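Local coordinates for cell division protein FtsZ 1 (Methanocaldococcus jannaschii, PDB 2VAP) that binds GTP, probably hydrolyses it, and is thought to polymerise into the contractile Z ring at the future division site, at residues A38-V43 with M124-C129; G63-A68 with K80-I85; I69-Q74 with K90-L95; T154-T159 with Q182-L187; G230-D235 with L295-A300. All coordinates share one frame; numbering follows the deposited sequence.

Interaction 1 (A38-V43 with M124-C129); sequences AKITVV and MVFITC
Ile40 reaches Phe126 with its CG2 methyl, which comes in at the ring edge, near the ring plane, 3.7 Å from CD1. That methyl stands anti to the backbone N (CG1 has chi1 -59°), while the other branch, CG1, runs beside Met124 CB, the two side chains pointing the same way. On the same face Val42 CG2 lies 4.1 Å from Phe126 CB. On the other face Val43 and Val125 cross obliquely, CG2 to CG1 at 4.1 Å.

Beneath these side chains two parallel strands run in register, Ile40 beside Met124 through Val43 beside Ile127. Thr41 gives its N-H to Met124 O and takes that of Phe126 on its own O. Val43 does the same one step on: its N-H meets Phe126 O at 2.7 Å and 174°, and its O accepts from Thr128 N at 2.8 Å. Met124 N on Lys39 O, at 3.1 Å, closes the near end. The intervening residues Ile40 and Val42 turn their polar atoms to strand 64-70, so strand 40-45 is an interior strand of the sheet.

Farther out, helix 204-227 covers the face of Ile40, Met124 and Phe126, and helix 135-149 covers that of Val43, Val125 and Ile127, the three-layer build of the tubulin/FtsZ GTPase domain. Thr41 OG1 bonds to Ser122 OG, and Thr128 OG1 to Val157 O. Buried as the strands are, their main-chain polar groups pair within the sheet, leaving the hydrocarbon branches to meet the helices on both faces.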
# COMPACT_ATOMS: atom_id res chain seq x y z
N ALA A 38 -2.03 9.60 13.54
CA ALA A 38 -1.61 8.24 13.87
C ALA A 38 -0.11 8.07 13.70
O ALA A 38 0.50 8.66 12.80
CB ALA A 38 -2.35 7.24 13.00
N LYS A 39 0.49 7.27 14.58
CA LYS A 39 1.87 6.83 14.41
C LYS A 39 1.87 5.72 13.37
O LYS A 39 1.26 4.67 13.57
CB LYS A 39 2.46 6.35 15.73
CG LYS A 39 2.71 7.45 16.75
CD LYS A 39 3.35 6.91 18.01
CE LYS A 39 3.58 8.01 19.03
NZ LYS A 39 4.20 7.49 20.28
N ILE A 40 2.54 5.97 12.24
CA ILE A 40 2.53 5.04 11.11
C ILE A 40 3.94 4.56 10.78
O ILE A 40 4.88 5.35 10.72
CB ILE A 40 1.87 5.68 9.85
CG1 ILE A 40 0.42 6.10 10.16
CG2 ILE A 40 1.91 4.72 8.65
CD1 ILE A 40 -0.28 6.85 9.04
N THR A 41 4.06 3.25 10.58
CA THR A 41 5.32 2.64 10.16
C THR A 41 5.11 1.84 8.87
O THR A 41 4.14 1.08 8.76
CB THR A 41 5.92 1.75 11.27
OG1 THR A 41 6.07 2.52 12.47
CG2 THR A 41 7.28 1.19 10.86
N VAL A 42 6.00 2.02 7.91
CA VAL A 42 5.98 1.24 6.67
C VAL A 42 7.15 0.26 6.68
O VAL A 42 8.31 0.67 6.82
CB VAL A 42 6.06 2.16 5.41
CG1 VAL A 42 5.95 1.33 4.14
CG2 VAL A 42 4.96 3.22 5.45
N VAL A 43 6.84 -1.02 6.54
CA VAL A 43 7.86 -2.08 6.54
C VAL A 43 7.97 -2.72 5.16
O VAL A 43 7.01 -3.30 4.65
CB VAL A 43 7.56 -3.17 7.61
CG1 VAL A 43 8.69 -4.19 7.66
CG2 VAL A 43 7.36 -2.54 8.98
N MET A 124 -0.68 2.24 13.16
CA MET A 124 -0.91 1.63 11.85
C MET A 124 0.41 1.16 11.27
O MET A 124 1.41 1.87 11.33
CB MET A 124 -1.57 2.65 10.91
CG MET A 124 -2.16 2.06 9.64
SD MET A 124 -2.92 3.35 8.63
CE MET A 124 -3.74 2.36 7.39
N VAL A 125 0.41 -0.05 10.72
CA VAL A 125 1.61 -0.60 10.07
C VAL A 125 1.29 -1.03 8.64
O VAL A 125 0.37 -1.81 8.40
CB VAL A 125 2.22 -1.79 10.86
CG1 VAL A 125 3.42 -2.38 10.13
CG2 VAL A 125 2.62 -1.36 12.27
N PHE A 126 2.06 -0.50 7.69
CA PHE A 126 2.01 -0.94 6.31
C PHE A 126 3.11 -1.98 6.07
O PHE A 126 4.27 -1.75 6.41
CB PHE A 126 2.20 0.24 5.35
CG PHE A 126 1.00 1.14 5.24
CD1 PHE A 126 0.77 2.13 6.19
CD2 PHE A 126 0.12 1.00 4.17
CE1 PHE A 126 -0.34 2.96 6.08
CE2 PHE A 126 -0.99 1.84 4.06
CZ PHE A 126 -1.22 2.82 5.01
N ILE A 127 2.73 -3.12 5.50
CA ILE A 127 3.69 -4.14 5.11
C ILE A 127 3.70 -4.24 3.59
O ILE A 127 2.67 -4.53 2.98
CB ILE A 127 3.38 -5.53 5.74
CG1 ILE A 127 3.35 -5.45 7.27
CG2 ILE A 127 4.41 -6.57 5.30
CD1 ILE A 127 1.97 -5.26 7.85
N THR A 128 4.85 -3.99 2.98
CA THR A 128 4.96 -3.99 1.52
C THR A 128 6.09 -4.87 1.00
O THR A 128 7.18 -4.92 1.59
CB THR A 128 5.04 -2.54 0.94
OG1 THR A 128 4.94 -2.59 -0.48
CG2 THR A 128 6.35 -1.85 1.34
N CYS A 129 5.82 -5.57 -0.10
CA CYS A 129 6.80 -6.42 -0.76
C CYS A 129 6.27 -6.88 -2.11
O CYS A 129 5.09 -6.72 -2.42
CB CYS A 129 7.12 -7.65 0.11
SG CYS A 129 5.79 -8.87 0.22

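Interaction 2 (G63-A68 with K80-I85); sequences GAKTVA and KADKKI
Thr66 OG1 sits between its own backbone N and carbonyl carbon (chi1 50°), and Asp82 CG stands anti to its carbonyl carbon (chi1 -69°); these two turns bring the hydroxyl and the carboxylate together, crossing at about a right angle. They lie where strand 83-86 comes in beside strand 64-70, the two parallel strands of a beta-alpha-beta unit connected through helix 73-77. The exchange is mutual. Thr66 N-H reaches Asp82 OD2 at 2.9 Å, on the anti side of that oxygen, and Asp82 N-H gives to Thr66 OG1 at 3.1 Å. A valine here would probably cost Asp82 N its bond to the hydroxyl, leaving one fewer bond to hold Asp82 beside the strand. The other carboxylate oxygen, OD1, makes a salt bridge to Lys57 on helix 46-59, which should help keep the group from rotating.

Main-chain pairing starts with Lys83 N on Thr66 O and goes on with Ala68 N on Lys83 O and Ile85 N on Ala68 O, the last two each at 2.9 Å. Val67 CG1 meets Ile85 CD1 at 4.0 Å on the side of helix 112-119, while the methyls of Ala68 and Ala81 touch on the side of helix 46-59. A water lies 2.7 Å from Asp82 OD2 and 3.0 Å from Ala64 O.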
# COMPACT_ATOMS: atom_id res chain seq x y z
N GLY A 63 5.11 11.85 7.60
CA GLY A 63 4.51 11.31 8.82
C GLY A 63 4.57 9.81 9.02
O GLY A 63 3.73 9.24 9.72
N ALA A 64 5.56 9.16 8.41
CA ALA A 64 5.71 7.71 8.52
C ALA A 64 7.16 7.29 8.70
O ALA A 64 8.06 7.80 8.03
CB ALA A 64 5.11 7.02 7.30
N LYS A 65 7.37 6.36 9.62
CA LYS A 65 8.67 5.73 9.83
C LYS A 65 8.87 4.65 8.77
O LYS A 65 7.94 3.89 8.48
CB LYS A 65 8.74 5.11 11.23
CG LYS A 65 10.08 4.51 11.62
CD LYS A 65 10.00 3.84 12.98
CE LYS A 65 11.32 3.20 13.37
NZ LYS A 65 11.26 2.60 14.73
N THR A 66 10.07 4.58 8.20
CA THR A 66 10.39 3.57 7.20
C THR A 66 11.32 2.50 7.76
O THR A 66 12.39 2.82 8.30
CB THR A 66 11.00 4.17 5.91
OG1 THR A 66 12.07 5.06 6.26
CG2 THR A 66 9.94 4.93 5.12
N VAL A 67 10.91 1.24 7.63
CA VAL A 67 11.71 0.11 8.09
C VAL A 67 11.95 -0.85 6.92
O VAL A 67 11.01 -1.26 6.24
CB VAL A 67 11.03 -0.64 9.27
CG1 VAL A 67 11.84 -1.87 9.68
CG2 VAL A 67 10.84 0.29 10.46
N ALA A 68 13.22 -1.18 6.69
CA ALA A 68 13.59 -2.14 5.66
C ALA A 68 14.13 -3.41 6.31
O ALA A 68 15.02 -3.35 7.15
CB ALA A 68 14.62 -1.55 4.71
N LYS A 80 17.90 2.83 1.60
CA LYS A 80 17.76 4.01 2.46
C LYS A 80 16.49 3.87 3.30
O LYS A 80 15.39 3.71 2.76
CB LYS A 80 17.72 5.30 1.63
CG LYS A 80 19.09 5.80 1.17
CD LYS A 80 19.55 5.15 -0.13
CE LYS A 80 20.93 5.64 -0.55
NZ LYS A 80 22.01 5.14 0.34
N ALA A 81 16.65 3.93 4.62
CA ALA A 81 15.55 3.74 5.56
C ALA A 81 15.85 4.38 6.92
O ALA A 81 17.01 4.62 7.25
CB ALA A 81 15.25 2.26 5.75
N ASP A 82 14.80 4.66 7.69
CA ASP A 82 14.95 5.12 9.07
C ASP A 82 15.56 4.02 9.93
O ASP A 82 16.38 4.29 10.82
CB ASP A 82 13.60 5.55 9.66
CG ASP A 82 13.06 6.82 9.03
OD1 ASP A 82 13.84 7.78 8.84
OD2 ASP A 82 11.84 6.86 8.75
N LYS A 83 15.16 2.77 9.66
CA LYS A 83 15.65 1.61 10.40
C LYS A 83 15.83 0.42 9.46
O LYS A 83 14.97 0.14 8.62
CB LYS A 83 14.67 1.25 11.53
CG LYS A 83 15.02 -0.01 12.33
CD LYS A 83 16.26 0.17 13.19
CE LYS A 83 16.61 -1.11 13.93
NZ LYS A 83 17.86 -0.96 14.73
N LYS A 84 16.97 -0.26 9.59
CA LYS A 84 17.26 -1.46 8.82
C LYS A 84 17.42 -2.66 9.74
O LYS A 84 18.08 -2.56 10.78
CB LYS A 84 18.53 -1.29 7.97
CG LYS A 84 18.52 -0.10 7.04
CD LYS A 84 19.83 -0.01 6.28
CE LYS A 84 20.12 1.42 5.85
NZ LYS A 84 21.33 1.49 4.97
N ILE A 85 16.81 -3.78 9.37
CA ILE A 85 16.94 -5.02 10.13
C ILE A 85 17.38 -6.17 9.22
O ILE A 85 16.67 -6.53 8.27
CB ILE A 85 15.63 -5.42 10.86
CG1 ILE A 85 15.11 -4.28 11.74
CG2 ILE A 85 15.83 -6.69 11.69
CD1 ILE A 85 13.66 -4.43 12.18
O HOH W 1 10.69 7.97 6.57

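Interaction 3 (I69-Q74 with K90-L95); sequences INTDAQ and KLTRGL
Thr71 O, Thr92 OG1 and Gly94 N all lie 2.9 Å from one water, which accepts the N-H of Gly94 and so links the two segments. Beside it runs the one direct hydrogen bond between 69-74 and 90-95: Ala73 N to Gly94 O, 2.8 Å and almost straight at 175°, with the donor tilted 32° from the carbonyl plane. The fit round Gly94 is close. Its CA rests 3.2 Å from Thr71 O in a CA-H...O contact, and the glycine backbone passes close to the Ala73 methyl, Ala73 CB lying 3.4 Å from Gly94 O.

Each segment is shaped by its own bonds. Asn70 OD1 accepts from Asp72 N as an Asx turn, the donor above the carbonyl plane, and Asp72 is the N-cap of helix 73-77, its OD1 accepting from Gln75 N and, weakly, from Gln74 N. Opposite, Thr92 to Leu95 form a type I' turn, which presents Gly94 to Ala73.

Thr71 OG1 hydrogen-bonds to Thr135 OG1, and Thr71 also touches Ala97; both partners belong to the GTP site. The paired segments match the T2 and T3 loops of the tubulin/FtsZ fold, which border the phosphate end of the nucleotide pocket.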
# COMPACT_ATOMS: atom_id res chain seq x y z
N ILE A 69 13.57 -4.55 5.92
CA ILE A 69 14.06 -5.84 6.40
C ILE A 69 14.45 -6.75 5.24
O ILE A 69 13.81 -6.74 4.18
CB ILE A 69 13.07 -6.56 7.37
CG1 ILE A 69 11.86 -7.14 6.63
CG2 ILE A 69 12.64 -5.62 8.51
CD1 ILE A 69 11.14 -8.24 7.39
N ASN A 70 15.51 -7.52 5.43
CA ASN A 70 16.01 -8.42 4.39
C ASN A 70 16.92 -9.49 4.97
O ASN A 70 17.54 -9.29 6.02
CB ASN A 70 16.76 -7.64 3.31
CG ASN A 70 16.66 -8.28 1.93
OD1 ASN A 70 16.62 -9.50 1.79
ND2 ASN A 70 16.61 -7.44 0.90
N THR A 71 16.98 -10.63 4.29
CA THR A 71 17.94 -11.68 4.60
C THR A 71 19.24 -11.41 3.85
O THR A 71 20.31 -11.89 4.25
CB THR A 71 17.43 -13.07 4.15
OG1 THR A 71 17.02 -13.00 2.78
CG2 THR A 71 16.26 -13.51 5.00
N ASP A 72 19.15 -10.63 2.78
CA ASP A 72 20.29 -10.29 1.93
C ASP A 72 20.94 -8.99 2.40
O ASP A 72 20.36 -7.91 2.28
CB ASP A 72 19.83 -10.18 0.47
CG ASP A 72 20.99 -10.04 -0.52
OD1 ASP A 72 21.95 -9.30 -0.23
OD2 ASP A 72 20.92 -10.67 -1.60
N ALA A 73 22.17 -9.11 2.91
CA ALA A 73 22.91 -7.97 3.46
C ALA A 73 23.39 -6.99 2.39
O ALA A 73 23.56 -5.80 2.67
CB ALA A 73 24.09 -8.46 4.29
N GLN A 74 23.60 -7.48 1.17
CA GLN A 74 24.03 -6.64 0.06
C GLN A 74 22.91 -5.70 -0.37
O GLN A 74 23.14 -4.51 -0.60
CB GLN A 74 24.49 -7.48 -1.14
CG GLN A 74 25.45 -8.63 -0.79
CD GLN A 74 26.70 -8.18 -0.05
OE1 GLN A 74 27.09 -8.78 0.95
NE2 GLN A 74 27.32 -7.11 -0.53
N LYS A 90 21.57 -15.60 12.27
CA LYS A 90 22.08 -16.90 12.68
C LYS A 90 21.63 -18.02 11.75
O LYS A 90 21.97 -19.19 11.95
CB LYS A 90 21.65 -17.21 14.12
CG LYS A 90 22.13 -16.20 15.16
CD LYS A 90 21.50 -16.46 16.52
CE LYS A 90 21.81 -15.35 17.51
NZ LYS A 90 23.24 -15.32 17.91
N LEU A 91 20.87 -17.66 10.71
CA LEU A 91 20.31 -18.64 9.78
C LEU A 91 20.99 -18.61 8.42
O LEU A 91 21.49 -19.64 7.95
CB LEU A 91 18.79 -18.41 9.63
CG LEU A 91 17.95 -19.52 9.00
CD1 LEU A 91 17.71 -20.66 9.99
CD2 LEU A 91 16.63 -18.96 8.50
N THR A 92 21.01 -17.44 7.78
CA THR A 92 21.56 -17.31 6.43
C THR A 92 22.78 -16.38 6.35
O THR A 92 23.37 -16.22 5.28
CB THR A 92 20.49 -16.87 5.41
OG1 THR A 92 19.66 -15.85 5.98
CG2 THR A 92 19.62 -18.05 5.02
N ARG A 93 23.15 -15.79 7.48
CA ARG A 93 24.39 -15.01 7.63
C ARG A 93 24.50 -13.83 6.65
O ARG A 93 25.60 -13.43 6.27
CB ARG A 93 25.63 -15.92 7.51
CG ARG A 93 25.49 -17.31 8.16
CD ARG A 93 25.55 -17.26 9.68
NE ARG A 93 26.89 -16.91 10.15
CZ ARG A 93 27.83 -17.80 10.47
NH1 ARG A 93 27.60 -19.10 10.39
NH2 ARG A 93 29.01 -17.36 10.88
N GLY A 94 23.36 -13.27 6.25
CA GLY A 94 23.32 -12.13 5.34
C GLY A 94 23.37 -12.47 3.86
O GLY A 94 23.48 -11.58 3.02
N LEU A 95 23.28 -13.76 3.54
CA LEU A 95 23.39 -14.23 2.15
C LEU A 95 22.13 -13.99 1.32
O LEU A 95 22.23 -13.69 0.12
CB LEU A 95 23.75 -15.72 2.12
CG LEU A 95 25.19 -16.10 2.48
CD1 LEU A 95 25.30 -17.59 2.78
CD2 LEU A 95 26.14 -15.71 1.37
O HOH W 2 20.48 -13.19 6.84

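Interaction 4 (T154-T159 with Q182-L187); sequences TVAVVT and QHTDTL
The carboxylate of Asp185 meets Thr154 through OD2, which accepts the Thr154 N-H at 2.8 Å in a nearly straight bond (174°). The donor comes on the anti side, 22° out of the carboxylate plane, and the two side chains cross at about a right angle. OD1 makes a salt bridge to Lys148 on helix 135-149, so both oxygens are held and rotation of the group is restrained. The other flat group, the His183 ring, has Gln182 CB over one face and leads away from the strand toward Ala144 and Glu145; it is His183 O that takes part here, 3.5 Å from Thr154 CG2.

Thr154 O in turn receives the Asp185 N-H at 2.8 Å, in the carbonyl plane, plus a weak, long bond from Thr186 N. The backbone and side chain of Asp185 thus grip both polar main-chain atoms of Thr154. An alanine in place of Asp185 would probably leave the Thr154 N-H and the Lys148 charge without their mates.

Here strand 186-191 joins the edge of the parallel sheet next to strand 153-160, the two being connected through helix 167-181 as a beta-alpha-beta unit. Ala156 N bonds to Thr186 O at 3.1 Å, and Thr186 OG1 reaches Met243 O.

On the face covered by helix 167-181, Leu187 CG stands anti to the backbone N (chi1 174°), and from there CD1 packs against two residues of the neighbouring strand. It lies 3.7 Å from Ala156 CB and 4.0 Å from Val158 CG2. Thr184 CG2 touches the same alanine methyl, at 3.8 Å.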
# COMPACT_ATOMS: atom_id res chain seq x y z
N THR A 154 -3.38 -3.16 10.67
CA THR A 154 -2.39 -3.88 9.87
C THR A 154 -2.81 -3.96 8.40
O THR A 154 -3.77 -4.66 8.06
CB THR A 154 -2.14 -5.29 10.46
OG1 THR A 154 -1.80 -5.16 11.84
CG2 THR A 154 -1.01 -6.00 9.73
N VAL A 155 -2.08 -3.25 7.55
CA VAL A 155 -2.40 -3.17 6.12
C VAL A 155 -1.23 -3.65 5.28
O VAL A 155 -0.11 -3.16 5.43
CB VAL A 155 -2.80 -1.73 5.71
CG1 VAL A 155 -3.07 -1.64 4.21
CG2 VAL A 155 -4.02 -1.25 6.50
N ALA A 156 -1.48 -4.61 4.40
CA ALA A 156 -0.47 -5.06 3.45
C ALA A 156 -0.74 -4.46 2.07
O ALA A 156 -1.88 -4.38 1.63
CB ALA A 156 -0.44 -6.57 3.38
N VAL A 157 0.33 -4.00 1.42
CA VAL A 157 0.26 -3.54 0.04
C VAL A 157 1.32 -4.33 -0.73
O VAL A 157 2.51 -4.06 -0.62
CB VAL A 157 0.51 -2.02 -0.10
CG1 VAL A 157 0.35 -1.57 -1.55
CG2 VAL A 157 -0.44 -1.23 0.80
N VAL A 158 0.86 -5.32 -1.48
CA VAL A 158 1.75 -6.29 -2.11
C VAL A 158 1.44 -6.50 -3.59
O VAL A 158 0.31 -6.29 -4.03
CB VAL A 158 1.71 -7.67 -1.37
CG1 VAL A 158 2.29 -7.55 0.03
CG2 VAL A 158 0.28 -8.22 -1.33
N THR A 159 2.45 -6.92 -4.34
CA THR A 159 2.27 -7.27 -5.74
C THR A 159 2.31 -8.78 -5.96
O THR A 159 2.96 -9.50 -5.21
CB THR A 159 3.33 -6.62 -6.67
OG1 THR A 159 4.64 -7.09 -6.30
CG2 THR A 159 3.28 -5.10 -6.57
N GLN A 182 -4.47 -14.10 6.80
CA GLN A 182 -4.73 -14.54 8.17
C GLN A 182 -4.30 -13.49 9.21
O GLN A 182 -4.75 -13.55 10.36
CB GLN A 182 -4.02 -15.87 8.45
CG GLN A 182 -4.42 -17.02 7.53
CD GLN A 182 -5.86 -17.47 7.72
OE1 GLN A 182 -6.37 -17.54 8.84
NE2 GLN A 182 -6.52 -17.80 6.61
N HIS A 183 -3.45 -12.55 8.80
CA HIS A 183 -2.85 -11.59 9.73
C HIS A 183 -2.95 -10.13 9.27
O HIS A 183 -2.17 -9.28 9.73
CB HIS A 183 -1.38 -11.95 9.99
CG HIS A 183 -1.18 -13.35 10.47
ND1 HIS A 183 -1.48 -13.74 11.76
CD2 HIS A 183 -0.70 -14.45 9.85
CE1 HIS A 183 -1.19 -15.03 11.90
NE2 HIS A 183 -0.72 -15.48 10.76
N THR A 184 -3.89 -9.83 8.38
CA THR A 184 -4.11 -8.45 7.93
C THR A 184 -5.54 -7.99 8.19
O THR A 184 -6.47 -8.80 8.24
CB THR A 184 -3.78 -8.26 6.43
OG1 THR A 184 -4.50 -9.22 5.65
CG2 THR A 184 -2.28 -8.39 6.17
N ASP A 185 -5.69 -6.68 8.36
CA ASP A 185 -7.00 -6.05 8.46
C ASP A 185 -7.50 -5.68 7.07
O ASP A 185 -8.68 -5.86 6.74
CB ASP A 185 -6.93 -4.83 9.38
CG ASP A 185 -6.60 -5.20 10.81
OD1 ASP A 185 -7.20 -6.16 11.34
OD2 ASP A 185 -5.73 -4.53 11.42
N THR A 186 -6.59 -5.14 6.25
CA THR A 186 -6.83 -4.93 4.82
C THR A 186 -5.62 -5.45 4.05
O THR A 186 -4.48 -5.17 4.41
CB THR A 186 -7.08 -3.44 4.49
OG1 THR A 186 -8.23 -2.98 5.21
CG2 THR A 186 -7.32 -3.24 3.00
N LEU A 187 -5.90 -6.23 3.01
CA LEU A 187 -4.86 -6.77 2.14
C LEU A 187 -5.02 -6.19 0.74
O LEU A 187 -5.88 -6.62 -0.04
CB LEU A 187 -4.93 -8.31 2.13
CG LEU A 187 -4.04 -9.15 1.19
CD1 LEU A 187 -2.56 -8.84 1.36
CD2 LEU A 187 -4.31 -10.63 1.42

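Interaction 5 (G230-D235 with L295-A300); sequences GLINVD and LTLEEA
Leu231 and Ile232 carry the apolar contact, each meeting a different leucine. Leu231 CD1 touches Leu295 CD2 at 3.9 Å, the two side chains slanting across one another, while its second methyl, CD2, rests 3.4 Å from Leu295 O. Ile232 approaches Leu297 at about a right angle: Ile232 CD1 lies 3.8 Å from Leu297 CD1. Leu297 CG is anti to its backbone N (chi1 180°), and this swings the end of the chain over toward the isoleucine. Trp319 of strand 316-323 touches both Ile232 and Leu297, and Leu231 also rests on Ile323, so the strand lies alongside the contact.

The polar bonds all run within one segment or to outside partners. Thr296 and Glu299 form a capping box at the start of helix 297-310: Glu299 N donates to Thr296 OG1 at 3.1 Å, and Thr296 N to Glu299 OE2 at 3.2 Å, through the anti lone pair of that oxygen. The other oxygen, OE1, makes a salt bridge to Arg261. Together these bonds should hold the first turn of the helix, and with it Leu297, in position. Asp235 likewise caps helix 236-243 through Ala237 N.

Backbone geometry adds a last element: Leu231 and Ile232 both face Ala321, a classic beta bulge, and Ile232 bonds to Ala321 through the main chain. The loop between helices 204-227 and 236-243 matches the T7 loop of the FtsZ/tubulin fold, held here against the C-terminal domain; in filaments of this family that loop faces the nucleotide of the next subunit.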
# COMPACT_ATOMS: atom_id res chain seq x y z
N GLY A 230 -3.63 18.80 3.64
CA GLY A 230 -4.52 18.74 2.50
C GLY A 230 -5.63 19.77 2.50
O GLY A 230 -5.85 20.47 3.49
N LEU A 231 -6.32 19.86 1.36
CA LEU A 231 -7.56 20.62 1.25
C LEU A 231 -8.58 19.97 2.18
O LEU A 231 -9.29 20.65 2.92
CB LEU A 231 -8.09 20.61 -0.19
CG LEU A 231 -7.39 21.42 -1.28
CD1 LEU A 231 -6.17 20.69 -1.83
CD2 LEU A 231 -8.37 21.71 -2.40
N ILE A 232 -8.63 18.64 2.11
CA ILE A 232 -9.47 17.82 2.97
C ILE A 232 -8.60 16.75 3.62
O ILE A 232 -8.11 15.83 2.94
CB ILE A 232 -10.63 17.15 2.19
CG1 ILE A 232 -11.53 18.21 1.53
CG2 ILE A 232 -11.43 16.19 3.08
CD1 ILE A 232 -12.24 19.15 2.50
N ASN A 233 -8.38 16.87 4.92
CA ASN A 233 -7.62 15.88 5.68
C ASN A 233 -8.54 14.79 6.22
O ASN A 233 -9.74 15.02 6.43
CB ASN A 233 -6.85 16.54 6.82
CG ASN A 233 -5.90 15.57 7.53
OD1 ASN A 233 -5.89 15.49 8.76
ND2 ASN A 233 -5.11 14.83 6.76
N VAL A 234 -7.98 13.61 6.44
CA VAL A 234 -8.74 12.46 6.91
C VAL A 234 -8.36 12.09 8.34
O VAL A 234 -7.18 12.03 8.69
CB VAL A 234 -8.57 11.23 5.98
CG1 VAL A 234 -9.52 10.12 6.38
CG2 VAL A 234 -8.80 11.62 4.52
N ASP A 235 -9.39 11.87 9.16
CA ASP A 235 -9.24 11.40 10.53
C ASP A 235 -8.86 9.92 10.51
O ASP A 235 -9.48 9.13 9.79
CB ASP A 235 -10.56 11.60 11.28
CG ASP A 235 -10.46 11.35 12.78
OD1 ASP A 235 -11.39 11.77 13.50
OD2 ASP A 235 -9.47 10.75 13.25
N LEU A 295 -6.02 23.01 -7.51
CA LEU A 295 -7.03 21.99 -7.23
C LEU A 295 -8.16 22.58 -6.37
O LEU A 295 -7.90 23.28 -5.39
CB LEU A 295 -6.40 20.78 -6.52
CG LEU A 295 -7.30 19.60 -6.12
CD1 LEU A 295 -7.74 18.79 -7.33
CD2 LEU A 295 -6.59 18.71 -5.11
N THR A 296 -9.40 22.30 -6.76
CA THR A 296 -10.56 22.82 -6.05
C THR A 296 -11.33 21.71 -5.33
O THR A 296 -11.23 20.53 -5.71
CB THR A 296 -11.54 23.57 -6.99
OG1 THR A 296 -12.10 22.65 -7.93
CG2 THR A 296 -10.83 24.69 -7.73
N LEU A 297 -12.09 22.09 -4.31
CA LEU A 297 -12.99 21.18 -3.60
C LEU A 297 -14.05 20.62 -4.56
O LEU A 297 -14.44 19.46 -4.44
CB LEU A 297 -13.65 21.89 -2.42
CG LEU A 297 -14.65 21.12 -1.54
CD1 LEU A 297 -13.96 20.01 -0.75
CD2 LEU A 297 -15.38 22.06 -0.61
N GLU A 298 -14.49 21.45 -5.50
CA GLU A 298 -15.47 21.05 -6.51
C GLU A 298 -14.97 19.89 -7.37
O GLU A 298 -15.73 18.97 -7.68
CB GLU A 298 -15.85 22.25 -7.40
CG GLU A 298 -16.75 23.29 -6.73
CD GLU A 298 -16.00 24.20 -5.76
OE1 GLU A 298 -14.78 24.40 -5.92
OE2 GLU A 298 -16.65 24.73 -4.83
N GLU A 299 -13.69 19.95 -7.74
CA GLU A 299 -13.04 18.87 -8.49
C GLU A 299 -12.99 17.58 -7.68
O GLU A 299 -13.33 16.51 -8.19
CB GLU A 299 -11.62 19.28 -8.91
CG GLU A 299 -11.57 20.21 -10.10
CD GLU A 299 -10.15 20.55 -10.52
OE1 GLU A 299 -9.79 20.25 -11.67
OE2 GLU A 299 -9.40 21.11 -9.70
N ALA A 300 -12.59 17.69 -6.42
CA ALA A 300 -12.53 16.55 -5.50
C ALA A 300 -13.91 15.93 -5.29
O ALA A 300 -14.06 14.71 -5.32
CB ALA A 300 -11.91 16.96 -4.17

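Interactions 1, 2 and 4 lie across one six-stranded parallel sheet, whose order is 83-86, 64-70, 40-45, 124-130, 153-160, 186-191. Interaction 1 is central, its centre about 10 Å from those of interactions 2 and 4, each of which adds an outermost strand, 83-86 or 186-191, to its inner neighbour. Bonds such as Val42 N to Lys65 O and Ile127 N to Val155 O pass from one contact to the next. Interaction 3 continues strand 64-70 beyond interaction 2, toward the nucleotide. Along the chain, interactions 2 and 3 alternate inside the loop closed by interaction 1; interactions 4 and 5 follow. Interaction 5, about 44 Å from interaction 3 between centres, sets the loop after helix 204-227 against the C-terminal domain.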